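Local coordinates for uncharacterized protein (Nostoc punctiforme, PDB 2QDR) that is of unknown function but adopts the double-stranded beta-helix fold of the cupins and is a putative dioxygenase, at residues E241-T246 / D259-C264. Residues are numbered along the deposited sequence; the frame is centred on the assembly and turned at random.
Sequences EGYCLT and DHYWYC
Trp262 lays one face of its indole over the backbone of Gly242, whose CA stands 3.6 Å from the centroid of the six-membered ring, a CH-pi contact 18° off the ring normal. The torsion that sets CG between the backbone N and the carbonyl carbon (chi1 66°) starts the ring across the neighbouring strand, so that CE2 and CZ2 lie against Gly242 CA. This is a worked example of an aromatic residue paired with glycine at a hydrogen-bonded position of antiparallel strands: Trp262 N gives a bond to Gly242 O (2.9 Å), and Gly242 N returns one to Trp262 O (3.2 Å). An alanine in place of Trp262 would probably leave the Gly242 backbone without its aromatic cover and open a gap beside a bound, unidentified ligand. On the other face of the sheet, Tyr261 OH donates a hydrogen bond to Glu241 OE1 (2.5 Å), which lies in the plane of the phenol at its edge, the carboxylate turned 77° from the ring. The second oxygen, OE2, takes a salt bridge from Arg284 and a hydrogen bond with Thr93, which would help fix the acid's rotation. Farther along, Tyr243 lies beside Asp259 and its OH donates a hydrogen bond to OD1 (3.0 Å) from above the carboxylate plane, while the backbone ladder continues with the hydrogen bond from Cys244 N to His260 O. Within the cupin-type sheet, strand 240-245 runs between 260-264 and 279-285, strand 54-57 borders 260-264, and strands 79-86 and 92-98 pack on the face bearing Tyr261.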
# COMPACT_ATOMS: atom_id res chain seq x y z
N GLU A 241 18.80 -24.36 13.98
CA GLU A 241 18.71 -25.80 13.74
C GLU A 241 17.46 -25.98 12.93
O GLU A 241 16.60 -25.10 12.92
CB GLU A 241 18.65 -26.64 15.00
CG GLU A 241 17.39 -26.51 15.85
CD GLU A 241 17.34 -27.55 16.99
OE1 GLU A 241 18.37 -28.13 17.38
OE2 GLU A 241 16.24 -27.79 17.49
N GLY A 242 17.34 -27.11 12.26
CA GLY A 242 16.14 -27.38 11.48
C GLY A 242 16.04 -28.80 10.99
O GLY A 242 17.03 -29.53 11.01
N TYR A 243 14.84 -29.16 10.53
CA TYR A 243 14.54 -30.50 10.04
C TYR A 243 13.77 -30.37 8.74
O TYR A 243 12.85 -29.56 8.66
CB TYR A 243 13.71 -31.21 11.08
CG TYR A 243 13.52 -32.69 10.90
CD1 TYR A 243 12.47 -33.20 10.16
CD2 TYR A 243 14.35 -33.60 11.56
CE1 TYR A 243 12.28 -34.57 10.03
CE2 TYR A 243 14.17 -34.97 11.45
CZ TYR A 243 13.13 -35.45 10.69
OH TYR A 243 12.97 -36.82 10.57
N CYS A 244 14.16 -31.15 7.74
CA CYS A 244 13.50 -31.13 6.43
C CYS A 244 12.32 -32.09 6.43
O CYS A 244 12.50 -33.29 6.61
CB CYS A 244 14.48 -31.52 5.33
SG CYS A 244 13.64 -31.69 3.74
N LEU A 245 11.13 -31.55 6.17
CA LEU A 245 9.88 -32.32 6.17
C LEU A 245 9.48 -32.83 4.80
O LEU A 245 8.86 -33.88 4.71
CB LEU A 245 8.77 -31.45 6.77
CG LEU A 245 9.02 -30.97 8.23
CD1 LEU A 245 8.03 -29.89 8.66
CD2 LEU A 245 9.01 -32.13 9.22
N THR A 246 9.80 -32.08 3.75
CA THR A 246 9.49 -32.51 2.39
C THR A 246 10.37 -31.74 1.38
O THR A 246 10.89 -30.67 1.70
CB THR A 246 7.96 -32.38 2.08
OG1 THR A 246 7.64 -33.21 0.97
CG2 THR A 246 7.55 -30.95 1.81
N ASP A 259 13.70 -35.85 6.23
CA ASP A 259 14.29 -36.44 7.44
C ASP A 259 15.77 -36.04 7.73
O ASP A 259 16.36 -36.57 8.66
CB ASP A 259 14.08 -37.98 7.52
CG ASP A 259 12.61 -38.39 7.50
OD1 ASP A 259 11.74 -37.65 8.00
OD2 ASP A 259 12.31 -39.48 6.99
N HIS A 260 16.33 -35.10 6.96
CA HIS A 260 17.70 -34.61 7.23
C HIS A 260 17.57 -33.45 8.21
O HIS A 260 16.58 -32.72 8.19
CB HIS A 260 18.44 -34.18 5.97
CG HIS A 260 18.93 -35.33 5.14
ND1 HIS A 260 20.27 -35.56 4.92
CD2 HIS A 260 18.26 -36.35 4.55
CE1 HIS A 260 20.40 -36.65 4.17
NE2 HIS A 260 19.20 -37.15 3.94
N TYR A 261 18.56 -33.31 9.07
CA TYR A 261 18.59 -32.27 10.08
C TYR A 261 19.88 -31.47 10.03
O TYR A 261 20.90 -31.95 9.54
CB TYR A 261 18.44 -32.94 11.45
CG TYR A 261 18.70 -32.09 12.68
CD1 TYR A 261 19.99 -31.98 13.19
CD2 TYR A 261 17.68 -31.42 13.34
CE1 TYR A 261 20.26 -31.24 14.29
CE2 TYR A 261 17.94 -30.66 14.46
CZ TYR A 261 19.24 -30.58 14.93
OH TYR A 261 19.55 -29.84 16.05
N TRP A 262 19.82 -30.23 10.53
CA TRP A 262 21.02 -29.41 10.59
C TRP A 262 21.15 -28.64 11.90
O TRP A 262 20.19 -28.51 12.66
CB TRP A 262 21.08 -28.43 9.41
CG TRP A 262 20.06 -27.39 9.36
CD1 TRP A 262 20.13 -26.15 9.91
CD2 TRP A 262 18.82 -27.45 8.67
NE1 TRP A 262 19.00 -25.43 9.62
CE2 TRP A 262 18.17 -26.21 8.87
CE3 TRP A 262 18.18 -28.44 7.92
CZ2 TRP A 262 16.92 -25.94 8.32
CZ3 TRP A 262 16.95 -28.17 7.39
CH2 TRP A 262 16.33 -26.93 7.59
N TYR A 263 22.38 -28.19 12.14
CA TYR A 263 22.76 -27.42 13.31
C TYR A 263 23.86 -26.47 12.89
O TYR A 263 24.90 -26.89 12.43
CB TYR A 263 23.23 -28.32 14.46
CG TYR A 263 23.76 -27.52 15.63
CD1 TYR A 263 22.89 -26.86 16.49
CD2 TYR A 263 25.12 -27.43 15.89
CE1 TYR A 263 23.36 -26.13 17.58
CE2 TYR A 263 25.61 -26.69 16.98
CZ TYR A 263 24.72 -26.04 17.82
OH TYR A 263 25.19 -25.32 18.89
N CYS A 264 23.61 -25.18 13.05
CA CYS A 264 24.54 -24.14 12.68
C CYS A 264 24.74 -23.24 13.88
O CYS A 264 23.88 -22.40 14.15
CB CYS A 264 23.96 -23.35 11.51
SG CYS A 264 23.51 -24.41 10.12